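Local structure of PRD-containing transcription regulator (Lactobacillus casei, 3NUF) at residues T29-Y34 against Q95-L100; A42-T47 against S83-D88; I59-R64 against V102-V107. The protein probably takes part in controlling transcription through a PRD, a helical regulatory module that in relatives links gene expression to the sugar phosphotransferase system. One frame throughout, in Å; residues are numbered along the deposited sequence.

Interaction 1: residues T29-Y34 against Q95-L100. With EDO (1,2-ethanediol), chain G.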
ATOM      1  N   THR A  29       6.970  -5.550   7.522  1.00 13.56           N
ATOM      2  CA  THR A  29       8.094  -5.613   6.596  1.00 13.14           C
ATOM      3  C   THR A  29       7.720  -6.390   5.348  1.00 11.90           C
ATOM      4  O   THR A  29       7.972  -5.948   4.249  1.00 12.34           O
ATOM      5  CB  THR A  29       9.346  -6.210   7.216  1.00 12.83           C
ATOM      6  OG1 THR A  29       9.676  -5.436   8.381  1.00 14.82           O
ATOM      7  CG2 THR A  29      10.548  -6.164   6.236  1.00 13.01           C
ATOM      8  N   ALA A  30       7.099  -7.567   5.537  1.00 12.97           N
ATOM      9  CA  ALA A  30       6.667  -8.385   4.411  1.00 13.63           C
ATOM     10  C   ALA A  30       5.726  -7.626   3.479  1.00 13.56           C
ATOM     11  O   ALA A  30       5.867  -7.666   2.248  1.00 13.78           O
ATOM     12  CB  ALA A  30       5.991  -9.660   4.896  1.00 14.37           C
ATOM     13  N   LEU A  31       4.810  -6.891   4.096  1.00 11.79           N
ATOM     14  CA  LEU A  31       3.802  -6.151   3.293  1.00 11.80           C
ATOM     15  C   LEU A  31       4.457  -4.999   2.492  1.00 11.74           C
ATOM     16  O   LEU A  31       4.172  -4.844   1.305  1.00 13.08           O
ATOM     17  CB  LEU A  31       2.682  -5.633   4.210  1.00 11.35           C
ATOM     18  CG  LEU A  31       1.590  -4.817   3.529  1.00 10.40           C
ATOM     19  CD1 LEU A  31       0.926  -5.614   2.409  1.00 11.94           C
ATOM     20  CD2 LEU A  31       0.541  -4.373   4.566  1.00 13.02           C
ATOM     21  N   VAL A  32       5.267  -4.171   3.157  1.00 12.78           N
ATOM     22  CA  VAL A  32       5.971  -3.124   2.426  1.00 11.68           C
ATOM     23  C   VAL A  32       6.812  -3.701   1.294  1.00 12.97           C
ATOM     24  O   VAL A  32       6.791  -3.196   0.152  1.00 13.63           O
ATOM     25  CB  VAL A  32       6.838  -2.296   3.405  1.00 12.86           C
ATOM     26  CG1 VAL A  32       7.701  -1.292   2.635  1.00 18.73           C
ATOM     27  CG2 VAL A  32       5.971  -1.553   4.350  1.00 15.09           C
ATOM     28  N   ASN A  33       7.587  -4.753   1.569  1.00 14.06           N
ATOM     29  CA  ASN A  33       8.351  -5.388   0.538  1.00 15.33           C
ATOM     30  C   ASN A  33       7.477  -5.835  -0.640  1.00 14.98           C
ATOM     31  O   ASN A  33       7.814  -5.661  -1.812  1.00 16.04           O
ATOM     32  CB  ASN A  33       9.062  -6.634   1.064  1.00 15.83           C
ATOM     33  CG  ASN A  33      10.202  -6.357   2.022  1.00 20.39           C
ATOM     34  OD1 ASN A  33      10.657  -5.263   2.157  1.00 20.23           O
ATOM     35  ND2 ASN A  33      10.654  -7.424   2.685  1.00 19.80           N
ATOM     36  N   TYR A  34       6.335  -6.487  -0.311  1.00 14.05           N
ATOM     37  CA  TYR A  34       5.394  -6.974  -1.326  1.00 14.06           C
ATOM     38  C   TYR A  34       4.901  -5.836  -2.216  1.00 12.65           C
ATOM     39  O   TYR A  34       4.876  -5.940  -3.461  1.00 12.80           O
ATOM     40  CB  TYR A  34       4.229  -7.710  -0.664  1.00 14.92           C
ATOM     41  CG  TYR A  34       3.067  -8.024  -1.551  1.00 13.41           C
ATOM     42  CD1 TYR A  34       3.040  -9.191  -2.279  1.00 14.67           C
ATOM     43  CD2 TYR A  34       1.980  -7.170  -1.653  1.00 14.14           C
ATOM     44  CE1 TYR A  34       1.971  -9.491  -3.080  1.00 16.50           C
ATOM     45  CE2 TYR A  34       0.927  -7.453  -2.489  1.00 15.35           C
ATOM     46  CZ  TYR A  34       0.948  -8.617  -3.174  1.00 15.08           C
ATOM     47  OH  TYR A  34      -0.127  -8.939  -4.001  1.00 21.89           O
ATOM     48  N   GLN A  95      -6.710  -7.331  -1.246  1.00  9.24           N
ATOM     49  CA  GLN A  95      -7.031  -8.729  -1.235  1.00  9.95           C
ATOM     50  C   GLN A  95      -5.933  -9.600  -0.698  1.00 11.33           C
ATOM     51  O   GLN A  95      -6.207 -10.615  -0.059  1.00 12.60           O
ATOM     52  CB  GLN A  95      -7.529  -9.162  -2.606  1.00 10.26           C
ATOM     53  CG  GLN A  95      -8.782  -8.428  -3.084  1.00 10.63           C
ATOM     54  CD  GLN A  95      -9.934  -8.518  -2.117  1.00 11.79           C
ATOM     55  OE1 GLN A  95     -10.500  -7.492  -1.648  1.00 14.65           O
ATOM     56  NE2 GLN A  95     -10.285  -9.691  -1.792  1.00  9.96           N
ATOM     57  N   HIS A  96      -4.716  -9.245  -1.016  1.00  9.95           N
ATOM     58  CA  HIS A  96      -3.544  -9.933  -0.482  1.00  9.83           C
ATOM     59  C   HIS A  96      -3.460  -9.865   1.023  1.00 10.08           C
ATOM     60  O   HIS A  96      -3.205 -10.894   1.648  1.00 12.88           O
ATOM     61  CB  HIS A  96      -2.242  -9.343  -1.106  1.00 10.00           C
ATOM     62  CG  HIS A  96      -0.984  -9.797  -0.446  1.00 12.70           C
ATOM     63  ND1 HIS A  96      -0.423 -11.019  -0.716  1.00 20.09           N
ATOM     64  CD2 HIS A  96      -0.190  -9.196   0.462  1.00 15.41           C
ATOM     65  CE1 HIS A  96       0.697 -11.132  -0.004  1.00 17.16           C
ATOM     66  NE2 HIS A  96       0.843 -10.056   0.744  1.00 18.43           N
ATOM     67  N   ILE A  97      -3.710  -8.718   1.617  1.00  9.55           N
ATOM     68  CA  ILE A  97      -3.705  -8.582   3.080  1.00  9.64           C
ATOM     69  C   ILE A  97      -4.800  -9.435   3.682  1.00 10.04           C
ATOM     70  O   ILE A  97      -4.532 -10.129   4.668  1.00 11.91           O
ATOM     71  CB  ILE A  97      -3.849  -7.118   3.480  1.00 10.72           C
ATOM     72  CG1 ILE A  97      -2.660  -6.261   3.054  1.00  9.89           C
ATOM     73  CG2 ILE A  97      -4.026  -6.962   5.005  1.00 11.91           C
ATOM     74  CD1 ILE A  97      -2.912  -4.772   3.070  1.00 11.30           C
ATOM     75  N   GLY A  98      -5.973  -9.390   3.110  1.00 10.62           N
ATOM     76  CA  GLY A  98      -7.104 -10.131   3.614  1.00 10.82           C
ATOM     77  C   GLY A  98      -7.801  -9.434   4.765  1.00 10.85           C
ATOM     78  O   GLY A  98      -7.264  -8.515   5.378  1.00 10.35           O
ATOM     79  N   HIS A  99      -9.017  -9.880   5.050  1.00  9.97           N
ATOM     80  CA  HIS A  99      -9.850  -9.349   6.138  1.00  9.11           C
ATOM     81  C   HIS A  99     -10.046  -7.846   6.080  1.00  9.75           C
ATOM     82  O   HIS A  99     -10.160  -7.183   7.129  1.00 11.30           O
ATOM     83  CB  HIS A  99      -9.266  -9.764   7.507  1.00 11.21           C
ATOM     84  CG  HIS A  99      -9.293 -11.225   7.711  1.00 10.39           C
ATOM     85  ND1 HIS A  99      -8.188 -12.010   7.553  1.00 11.52           N
ATOM     86  CD2 HIS A  99     -10.311 -12.052   8.036  1.00 10.18           C
ATOM     87  CE1 HIS A  99      -8.524 -13.272   7.794  1.00 12.30           C
ATOM     88  NE2 HIS A  99      -9.806 -13.322   8.115  1.00 11.12           N
ATOM     89  N   LEU A 100     -10.110  -7.315   4.878  1.00  9.52           N
ATOM     90  CA  LEU A 100     -10.396  -5.939   4.635  1.00  9.82           C
ATOM     91  C   LEU A 100     -11.555  -5.766   3.709  1.00 12.03           C
ATOM     92  O   LEU A 100     -11.825  -6.627   2.873  1.00 13.00           O
ATOM     93  CB  LEU A 100      -9.180  -5.236   4.036  1.00  9.48           C
ATOM     94  CG  LEU A 100      -7.981  -5.024   4.975  1.00  9.62           C
ATOM     95  CD1 LEU A 100      -6.778  -4.468   4.193  1.00 12.46           C
ATOM     96  CD2 LEU A 100      -8.366  -4.098   6.145  1.00 10.94           C
TER
HETATM   97  C1  EDO G 308      -0.193 -11.937  -4.675  1.00 30.85           C
HETATM   98  O1  EDO G 308      -0.183 -10.737  -5.451  1.00 42.07           O
HETATM   99  C2  EDO G 308      -1.628 -12.311  -4.429  1.00 29.45           C
HETATM  100  O2  EDO G 308      -1.857 -12.419  -3.018  1.00 38.09           O
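Tyr34 and His96 stack face to face, their ring centroids 3.6 Å apart and their planes only 5° from parallel. The imidazole lies almost squarely over the phenol, turned end for end: His96 CG sits 3.5 Å from Tyr34 CZ, and its NE2 end lies over Tyr34 CG. The two side chains run past each other in opposite directions, one reaching out from each helix. Both CG atoms are anti to their backbone N, which in Tyr34 (chi1 168°) carries the ring across to the other helix. A molecule of 1,2-ethanediol, probably from the crystallisation liquor, lies by the edges of both rings, and its O2 is hydrogen-bonded to His96 ND1 at 3.1 Å. Its other hydroxyl comes improbably near to Tyr34 OH, so that link is doubtful.

Beside the stack, the forked end of Leu31 meets Ile97 at about a right angle, CD1 lying 3.7 Å from Ile97 CG1 and CD2 3.8 Å from Ile97 CD1. Leu31 CD1 also borders the imidazole at its edge, 4.2 Å from His96 CD2. Cutting Leu31 back to an alanine would probably open a gap against Ile97 and leave that edge of the histidine without its apolar neighbour.

The contact joins helix 25-41 to the last turn of helix 84-97, just before Gly98 leaves helical geometry with positive phi. Helix 48-67 packs against the same turn, where Ile97 rests on Met61 and Ser65.

Interaction 2: residues A42-T47 against S83-D88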
ATOM      1  N   ALA A  42       4.860  -3.443 -12.199  1.00 19.76           N
ATOM      2  CA  ALA A  42       4.042  -2.512 -12.948  1.00 18.88           C
ATOM      3  C   ALA A  42       4.745  -1.228 -13.408  1.00 19.72           C
ATOM      4  O   ALA A  42       4.102  -0.292 -13.863  1.00 20.52           O
ATOM      5  CB  ALA A  42       2.780  -2.159 -12.087  1.00 20.82           C
ATOM      6  N   GLU A  43       6.063  -1.191 -13.219  1.00 21.71           N
ATOM      7  CA  GLU A  43       6.914  -0.055 -13.582  1.00 22.62           C
ATOM      8  C   GLU A  43       6.589   1.215 -12.836  1.00 22.52           C
ATOM      9  O   GLU A  43       6.667   2.321 -13.371  1.00 23.97           O
ATOM     10  CB  GLU A  43       6.898   0.185 -15.108  1.00 24.91           C
ATOM     11  CG  GLU A  43       7.493  -0.999 -15.900  1.00 28.82           C
ATOM     12  CD  GLU A  43       7.429  -0.789 -17.430  1.00 44.70           C
ATOM     13  OE1 GLU A  43       7.547   0.363 -17.902  1.00 49.95           O
ATOM     14  OE2 GLU A  43       7.256  -1.783 -18.154  1.00 45.91           O
ATOM     15  N   ILE A  44       6.234   1.041 -11.556  1.00 19.39           N
ATOM     16  CA  ILE A  44       5.995   2.134 -10.646  1.00 20.19           C
ATOM     17  C   ILE A  44       6.999   2.079  -9.527  1.00 20.00           C
ATOM     18  O   ILE A  44       7.245   1.002  -8.964  1.00 19.79           O
ATOM     19  CB  ILE A  44       4.612   2.002 -10.034  1.00 18.74           C
ATOM     20  CG1 ILE A  44       3.557   2.070 -11.133  1.00 22.02           C
ATOM     21  CG2 ILE A  44       4.369   3.073  -8.971  1.00 19.02           C
ATOM     22  CD1 ILE A  44       2.220   1.734 -10.692  1.00 22.74           C
ATOM     23  N   HIS A  45       7.595   3.234  -9.265  1.00 19.82           N
ATOM     24  CA  HIS A  45       8.571   3.369  -8.237  1.00 19.03           C
ATOM     25  C   HIS A  45       8.220   4.519  -7.331  1.00 16.97           C
ATOM     26  O   HIS A  45       7.657   5.535  -7.779  1.00 19.80           O
ATOM     27  CB  HIS A  45       9.971   3.499  -8.868  1.00 22.57           C
ATOM     28  CG  HIS A  45      10.378   2.274  -9.629  1.00 26.80           C
ATOM     29  ND1 HIS A  45      10.080   2.087 -10.964  1.00 36.83           N
ATOM     30  CD2 HIS A  45      10.979   1.130  -9.214  1.00 32.38           C
ATOM     31  CE1 HIS A  45      10.512   0.897 -11.346  1.00 27.99           C
ATOM     32  NE2 HIS A  45      11.058   0.295 -10.302  1.00 34.75           N
ATOM     33  N   PHE A  46       8.556   4.325  -6.065  1.00 17.73           N
ATOM     34  CA  PHE A  46       8.296   5.325  -5.011  1.00 17.59           C
ATOM     35  C   PHE A  46       9.593   6.013  -4.651  1.00 18.64           C
ATOM     36  O   PHE A  46      10.586   5.323  -4.432  1.00 21.42           O
ATOM     37  CB  PHE A  46       7.755   4.669  -3.737  1.00 17.26           C
ATOM     38  CG  PHE A  46       6.492   3.889  -3.972  1.00 18.42           C
ATOM     39  CD1 PHE A  46       5.282   4.544  -4.018  1.00 17.79           C
ATOM     40  CD2 PHE A  46       6.516   2.497  -4.154  1.00 19.17           C
ATOM     41  CE1 PHE A  46       4.079   3.849  -4.268  1.00 21.18           C
ATOM     42  CE2 PHE A  46       5.322   1.807  -4.398  1.00 20.52           C
ATOM     43  CZ  PHE A  46       4.123   2.510  -4.488  1.00 18.55           C
ATOM     44  N   THR A  47       9.545   7.338  -4.506  1.00 16.58           N
ATOM     45  CA  THR A  47      10.621   7.997  -3.828  1.00 18.83           C
ATOM     46  C   THR A  47      10.656   7.606  -2.353  1.00 19.20           C
ATOM     47  O   THR A  47       9.677   7.058  -1.789  1.00 16.90           O
ATOM     48  CB  THR A  47      10.473   9.509  -3.889  1.00 18.74           C
ATOM     49  OG1 THR A  47       9.340   9.906  -3.111  1.00 18.64           O
ATOM     50  CG2 THR A  47      10.374  10.051  -5.324  1.00 19.65           C
ATOM     51  N   SER A  83      -6.536   6.249 -12.382  1.00 13.49           N
ATOM     52  CA  SER A  83      -6.291   5.294 -13.435  1.00 13.61           C
ATOM     53  C   SER A  83      -6.629   3.883 -13.008  1.00 12.67           C
ATOM     54  O   SER A  83      -6.438   3.485 -11.845  1.00 13.19           O
ATOM     55  CB  SER A  83      -4.838   5.335 -13.870  1.00 14.54           C
ATOM     56  OG  SER A  83      -3.897   4.794 -12.918  1.00 15.51           O
ATOM     57  N   GLN A  84      -7.072   3.091 -13.967  1.00 13.54           N
ATOM     58  CA  GLN A  84      -7.424   1.725 -13.688  1.00 13.95           C
ATOM     59  C   GLN A  84      -6.241   0.942 -13.131  1.00 15.49           C
ATOM     60  O   GLN A  84      -6.405   0.065 -12.277  1.00 13.33           O
ATOM     61  CB  GLN A  84      -7.989   1.042 -14.934  1.00 16.02           C
ATOM     62  CG  GLN A  84      -8.709  -0.229 -14.600  1.00 20.23           C
ATOM     63  CD  GLN A  84      -9.939   0.067 -13.841  1.00 25.08           C
ATOM     64  OE1 GLN A  84     -10.778   0.841 -14.315  1.00 26.45           O
ATOM     65  NE2 GLN A  84     -10.073  -0.487 -12.663  1.00 21.72           N
ATOM     66  N   LYS A  85      -5.042   1.210 -13.627  1.00 13.28           N
ATOM     67  CA  LYS A  85      -3.827   0.498 -13.214  1.00 13.17           C
ATOM     68  C   LYS A  85      -3.624   0.713 -11.715  1.00 12.97           C
ATOM     69  O   LYS A  85      -3.375  -0.254 -10.965  1.00 13.10           O
ATOM     70  CB  LYS A  85      -2.646   0.976 -14.012  1.00 16.78           C
ATOM     71  CG  LYS A  85      -1.353   0.328 -13.636  1.00 19.42           C
ATOM     72  CD  LYS A  85      -0.266   0.803 -14.648  1.00 25.93           C
ATOM     73  CE  LYS A  85       1.044   0.216 -14.304  1.00 33.90           C
ATOM     74  NZ  LYS A  85       2.029   0.558 -15.370  1.00 28.74           N
ATOM     75  N   SER A  86      -3.765   1.936 -11.240  1.00 11.81           N
ATOM     76  CA  SER A  86      -3.624   2.211  -9.807  1.00 11.54           C
ATOM     77  C   SER A  86      -4.688   1.506  -8.989  1.00 12.25           C
ATOM     78  O   SER A  86      -4.398   1.013  -7.907  1.00 11.87           O
ATOM     79  CB  SER A  86      -3.666   3.667  -9.534  1.00 13.54           C
ATOM     80  OG  SER A  86      -2.444   4.285 -10.036  1.00 15.54           O
ATOM     81  N   LEU A  87      -5.926   1.570  -9.439  1.00 11.68           N
ATOM     82  CA  LEU A  87      -7.049   0.934  -8.725  1.00 11.86           C
ATOM     83  C   LEU A  87      -6.850  -0.558  -8.677  1.00 11.63           C
ATOM     84  O   LEU A  87      -7.102  -1.208  -7.646  1.00 11.54           O
ATOM     85  CB  LEU A  87      -8.383   1.333  -9.348  1.00 11.93           C
ATOM     86  CG  LEU A  87      -8.842   2.734  -9.095  1.00 16.90           C
ATOM     87  CD1 LEU A  87      -9.938   3.125 -10.167  1.00 18.07           C
ATOM     88  CD2 LEU A  87      -9.361   2.857  -7.683  1.00 19.64           C
ATOM     89  N   ASP A  88      -6.408  -1.158  -9.779  1.00 11.75           N
ATOM     90  CA  ASP A  88      -6.224  -2.618  -9.835  1.00 11.77           C
ATOM     91  C   ASP A  88      -5.066  -3.051  -8.915  1.00 10.79           C
ATOM     92  O   ASP A  88      -5.160  -4.080  -8.236  1.00 11.20           O
ATOM     93  CB  ASP A  88      -5.931  -3.087 -11.260  1.00 13.93           C
ATOM     94  CG  ASP A  88      -7.139  -2.982 -12.196  1.00 19.60           C
ATOM     95  OD1 ASP A  88      -8.280  -2.721 -11.751  1.00 21.54           O
ATOM     96  OD2 ASP A  88      -6.896  -3.182 -13.431  1.00 24.60           O
TER
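The Schellman motif that ends helix 25-41 offers the carbonyl of Ala42 to Lys85, which reaches over from the first turn of helix 84-97. Glu43, with positive phi, is the C-prime residue of the motif: its N returns to Ala40 O, and Ile44 N returns to Ala39 O. Lys85 NZ donates to Ala42 O across 2.7 Å, with a C=O...N angle of 148° and the nitrogen 19° from the carbonyl plane. All four lysine torsions are anti (chi1 179°), and this full extension lets one side chain bridge the distance between the two backbones. Its methylene end packs as well as bonds: CE lies 3.7 Å from Ala42 CB and 4.1 Å from Ile44 CD1. The ammonium is likely to be favoured here by the partial negative charge at the C-terminal end of a helix.

At the start of helix 84-97, Ser83 is the N-cap, its OG accepting a weak bond from Ser86 N at 3.3 Å. Both serine hydroxyls are also hydrogen-bonded to Glu113 OE1, tying this helix start to helix 104-115. Further round the turn, Gln84 NE2 donates to Asp88 OD1 at 3.0 Å. Ala42 and Ile44 both lean on Leu89.

The contact thus ties a Schellman helix C-terminus to the first turn of another helix, itself begun by a serine N-cap, through one lysine-to-carbonyl bond within the all-helical PRD fold.

Interaction 3: residues I59-R64 against V102-V107. With EDO (1,2-ethanediol), chain F.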
ATOM      1  N   ILE A  59       0.713   0.122   7.166  1.00 12.23           N
ATOM      2  CA  ILE A  59       0.632  -0.291   8.564  1.00 12.53           C
ATOM      3  C   ILE A  59      -0.754  -0.104   9.152  1.00 11.41           C
ATOM      4  O   ILE A  59      -1.258  -0.999   9.862  1.00 11.92           O
ATOM      5  CB  ILE A  59       1.705   0.428   9.394  1.00 15.16           C
ATOM      6  CG1 ILE A  59       3.082  -0.124   8.988  1.00 16.18           C
ATOM      7  CG2 ILE A  59       1.488   0.241  10.904  1.00 16.05           C
ATOM      8  CD1 ILE A  59       4.308   0.699   9.548  1.00 18.46           C
ATOM      9  N   GLU A  60      -1.390   1.015   8.832  0.50 12.22           N
ATOM     10  CA  GLU A  60      -2.753   1.242   9.267  0.50 12.21           C
ATOM     11  C   GLU A  60      -3.733   0.187   8.720  0.50 11.91           C
ATOM     12  O   GLU A  60      -4.555  -0.353   9.454  0.50 12.40           O
ATOM     13  CB  GLU A  60      -3.199   2.657   8.858  0.50 15.05           C
ATOM     14  CG  GLU A  60      -4.656   2.939   9.148  0.50 15.25           C
ATOM     15  CD  GLU A  60      -5.126   4.298   8.591  0.50 18.11           C
ATOM     16  OE1 GLU A  60      -4.486   5.298   9.006  0.50 19.82           O
ATOM     17  OE2 GLU A  60      -6.082   4.369   7.752  0.50 16.62           O
HETATM   18  N   MSE A  61      -3.607  -0.115   7.436  1.00 12.08           N
HETATM   19  CA  MSE A  61      -4.450  -1.162   6.797  1.00 11.75           C
HETATM   20  C   MSE A  61      -4.215  -2.541   7.418  1.00 10.67           C
HETATM   21  O   MSE A  61      -5.150  -3.269   7.697  1.00 11.34           O
HETATM   22  CB  MSE A  61      -4.163  -1.247   5.306  1.00 11.43           C
HETATM   23  CG  MSE A  61      -4.564  -0.031   4.495  1.00 11.65           C
HETATM   24 SE   MSE A  61      -4.037  -0.129   2.642  0.75 11.98          SE
HETATM   25  CE  MSE A  61      -5.023  -1.701   2.239  1.00 17.18           C
ATOM     26  N   LEU A  62      -2.947  -2.919   7.614  1.00 10.72           N
ATOM     27  CA  LEU A  62      -2.625  -4.160   8.280  1.00 10.47           C
ATOM     28  C   LEU A  62      -3.227  -4.202   9.663  1.00 10.86           C
ATOM     29  O   LEU A  62      -3.827  -5.182  10.094  1.00 10.86           O
ATOM     30  CB  LEU A  62      -1.101  -4.361   8.263  1.00 12.22           C
ATOM     31  CG  LEU A  62      -0.556  -5.640   8.899  1.00 13.20           C
ATOM     32  CD1 LEU A  62      -1.090  -6.838   8.146  1.00 15.27           C
ATOM     33  CD2 LEU A  62       1.005  -5.558   8.924  1.00 15.66           C
ATOM     34  N   GLY A  63      -3.122  -3.098  10.375  1.00 11.79           N
ATOM     35  CA  GLY A  63      -3.739  -3.022  11.689  1.00 12.16           C
ATOM     36  C   GLY A  63      -5.220  -3.277  11.663  1.00 11.81           C
ATOM     37  O   GLY A  63      -5.774  -4.038  12.481  1.00 12.79           O
ATOM     38  N   ARG A  64      -5.917  -2.694  10.708  1.00 10.75           N
ATOM     39  CA  ARG A  64      -7.377  -2.865  10.570  1.00 12.41           C
ATOM     40  C   ARG A  64      -7.739  -4.267  10.174  1.00 11.28           C
ATOM     41  O   ARG A  64      -8.739  -4.808  10.638  1.00 11.89           O
ATOM     42  CB  ARG A  64      -8.071  -1.916   9.539  1.00 14.63           C
ATOM     43  CG  ARG A  64      -8.467  -0.621  10.026  1.00 21.28           C
ATOM     44  CD  ARG A  64      -9.425   0.035   9.059  1.00 14.01           C
ATOM     45  NE  ARG A  64      -8.761   0.468   7.852  1.00 12.87           N
ATOM     46  CZ  ARG A  64      -7.928   1.482   7.755  1.00 12.65           C
ATOM     47  NH1 ARG A  64      -7.625   2.207   8.838  1.00 16.58           N
ATOM     48  NH2 ARG A  64      -7.427   1.816   6.605  1.00 14.37           N
ATOM     49  N   VAL A 102     -13.368  -4.229   0.433  1.00  9.45           N
ATOM     50  CA  VAL A 102     -12.921  -3.929  -0.916  1.00  9.58           C
ATOM     51  C   VAL A 102     -12.544  -2.454  -1.073  1.00 10.37           C
ATOM     52  O   VAL A 102     -11.541  -2.131  -1.705  1.00 10.41           O
ATOM     53  CB  VAL A 102     -13.989  -4.329  -1.992  1.00 10.56           C
ATOM     54  CG1 VAL A 102     -13.631  -3.811  -3.393  1.00 12.17           C
ATOM     55  CG2 VAL A 102     -14.137  -5.852  -2.021  1.00 13.32           C
ATOM     56  N   ALA A 103     -13.379  -1.574  -0.552  1.00 10.83           N
ATOM     57  CA  ALA A 103     -13.213  -0.153  -0.724  1.00  9.92           C
ATOM     58  C   ALA A 103     -11.991   0.454  -0.065  1.00 10.28           C
ATOM     59  O   ALA A 103     -11.711   1.631  -0.312  1.00 11.35           O
ATOM     60  CB  ALA A 103     -14.509   0.573  -0.286  1.00 12.08           C
ATOM     61  N   GLU A 104     -11.206  -0.281   0.700  1.00  9.44           N
ATOM     62  CA  GLU A 104      -9.889   0.130   1.111  1.00  8.70           C
ATOM     63  C   GLU A 104      -9.056   0.478  -0.137  1.00  9.38           C
ATOM     64  O   GLU A 104      -8.087   1.249  -0.042  1.00 10.79           O
ATOM     65  CB  GLU A 104      -9.174  -0.937   1.883  1.00  9.43           C
ATOM     66  CG  GLU A 104      -9.722  -1.267   3.250  1.00 10.60           C
ATOM     67  CD  GLU A 104      -9.237  -0.379   4.401  1.00 12.26           C
ATOM     68  OE1 GLU A 104      -8.286   0.448   4.240  1.00 13.27           O
ATOM     69  OE2 GLU A 104      -9.817  -0.553   5.501  1.00 13.07           O
ATOM     70  N   LYS A 105      -9.387  -0.084  -1.299  1.00  9.21           N
ATOM     71  CA  LYS A 105      -8.584   0.185  -2.481  1.00  9.00           C
ATOM     72  C   LYS A 105      -8.548   1.652  -2.855  1.00  9.86           C
ATOM     73  O   LYS A 105      -7.593   2.075  -3.520  1.00 10.49           O
ATOM     74  CB  LYS A 105      -9.060  -0.663  -3.663  1.00  9.65           C
ATOM     75  CG  LYS A 105     -10.378  -0.272  -4.257  1.00  8.89           C
ATOM     76  CD  LYS A 105     -10.837  -1.208  -5.376  1.00 10.63           C
ATOM     77  CE  LYS A 105     -12.185  -0.871  -5.876  1.00 12.03           C
ATOM     78  NZ  LYS A 105     -12.632  -1.739  -7.064  1.00 16.14           N
ATOM     79  N   TYR A 106      -9.585   2.417  -2.558  1.00  9.00           N
ATOM     80  CA  TYR A 106      -9.626   3.804  -3.078  1.00  9.70           C
ATOM     81  C   TYR A 106      -8.538   4.685  -2.532  1.00 10.45           C
ATOM     82  O   TYR A 106      -7.723   5.258  -3.280  1.00 10.98           O
ATOM     83  CB  TYR A 106     -11.035   4.376  -2.896  1.00 10.04           C
ATOM     84  CG  TYR A 106     -12.112   3.617  -3.625  1.00 10.88           C
ATOM     85  CD1 TYR A 106     -12.061   3.509  -5.001  1.00 12.61           C
ATOM     86  CD2 TYR A 106     -13.165   2.986  -2.949  1.00 11.51           C
ATOM     87  CE1 TYR A 106     -13.021   2.797  -5.658  1.00 10.93           C
ATOM     88  CE2 TYR A 106     -14.112   2.272  -3.604  1.00 11.16           C
ATOM     89  CZ  TYR A 106     -14.043   2.153  -4.955  1.00 12.79           C
ATOM     90  OH  TYR A 106     -14.982   1.415  -5.640  1.00 15.72           O
ATOM     91  N   VAL A 107      -8.442   4.786  -1.228  1.00 10.84           N
ATOM     92  CA  VAL A 107      -7.394   5.637  -0.635  1.00 11.48           C
ATOM     93  C   VAL A 107      -6.013   5.081  -1.014  1.00 12.98           C
ATOM     94  O   VAL A 107      -5.100   5.844  -1.345  1.00 12.09           O
ATOM     95  CB  VAL A 107      -7.563   5.784   0.858  1.00 12.21           C
ATOM     96  CG1 VAL A 107      -6.315   6.359   1.545  1.00 13.87           C
ATOM     97  CG2 VAL A 107      -8.768   6.676   1.129  1.00 14.36           C
TER
HETATM   98  C1  EDO F 307       0.895  -4.325  12.776  1.00 34.09           C
HETATM   99  O1  EDO F 307       0.271  -5.174  13.754  1.00 41.57           O
HETATM  100  C2  EDO F 307      -0.083  -3.419  12.040  1.00 33.85           C
HETATM  101  O2  EDO F 307      -0.570  -2.340  12.846  1.00 42.36           O
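Arg64 and Glu104 form a side-on, two-pronged salt bridge in which each carboxylate oxygen takes one hydrogen bond. Arg64 NE donates to Glu104 OE2 at 2.8 Å, and Arg64 NH2 to Glu104 OE1 at 2.9 Å, the latter almost straight with an angle of 174° at the hydrogen. Both oxygens use their syn lone pairs, and the guanidinium and carboxylate planes differ by 9°, so the two groups meet edge to edge, nearly in one plane. The bend of the arginine at chi3 (-72°) turns its NE side toward helix 104-115.

The end of the guanidinium is used too. In the conformer of Glu60 described here, one of two, OE2 accepts from Arg64 NH1 at 2.9 Å and from Arg64 NH2 at 3.1 Å. The NH2 bond uses the anti lone pair of OE2; the NH1 bond arrives on the anti side, tilted out of the carboxylate plane. NH2 therefore serves both acids, and four N-H groups of Arg64 have acceptors, although the hold on Glu60 may be only partly occupied. Lying between two carboxylates, the arginine probably offsets the repulsion between them and would be expected to keep buried Glu104 ionised.

Apolar side chains border the pair. Met61, a selenomethionine, sets its CG 3.8 Å from Glu104 OE1, Val94 and Leu71 touch Glu104, and Pro72 touches Arg64. Ile59 O accepts a weak bond of 3.3 Å from O2 of 1,2-ethanediol, probably from the crystallisation liquor, while the carbonyls of Leu62 and Gly63 bond to the hydroxyls of Ser65 and Ser67.

In this conformer, Glu60 and Arg64, four residues apart, make the familiar i to i+4 salt bridge; extended across to Glu104, it gives a three-residue salt-bridge network joining helices 48-67 and 104-115.

Overall arrangement
The three contacts join helices 25-41 (with the loop that follows it), 48-67, 84-97 and 104-115 of the PRD into one bundle. Interactions 1 and 2 both use helix 84-97, at its end and its start, with centres about 16 Å apart and no touch between them. Interaction 3 is closer to interaction 1, about 10 Å between centres, and packs directly on it where Ile97 and Leu100 meet Met61. Its centre is about 16 Å from that of interaction 2, across the middle of the chain, yet Leu87 touches Tyr106. Along the sequence, interaction 2 falls within the span of interaction 1, whereas interaction 3 crosses both, so distant helices are interlocked in a single compact domain.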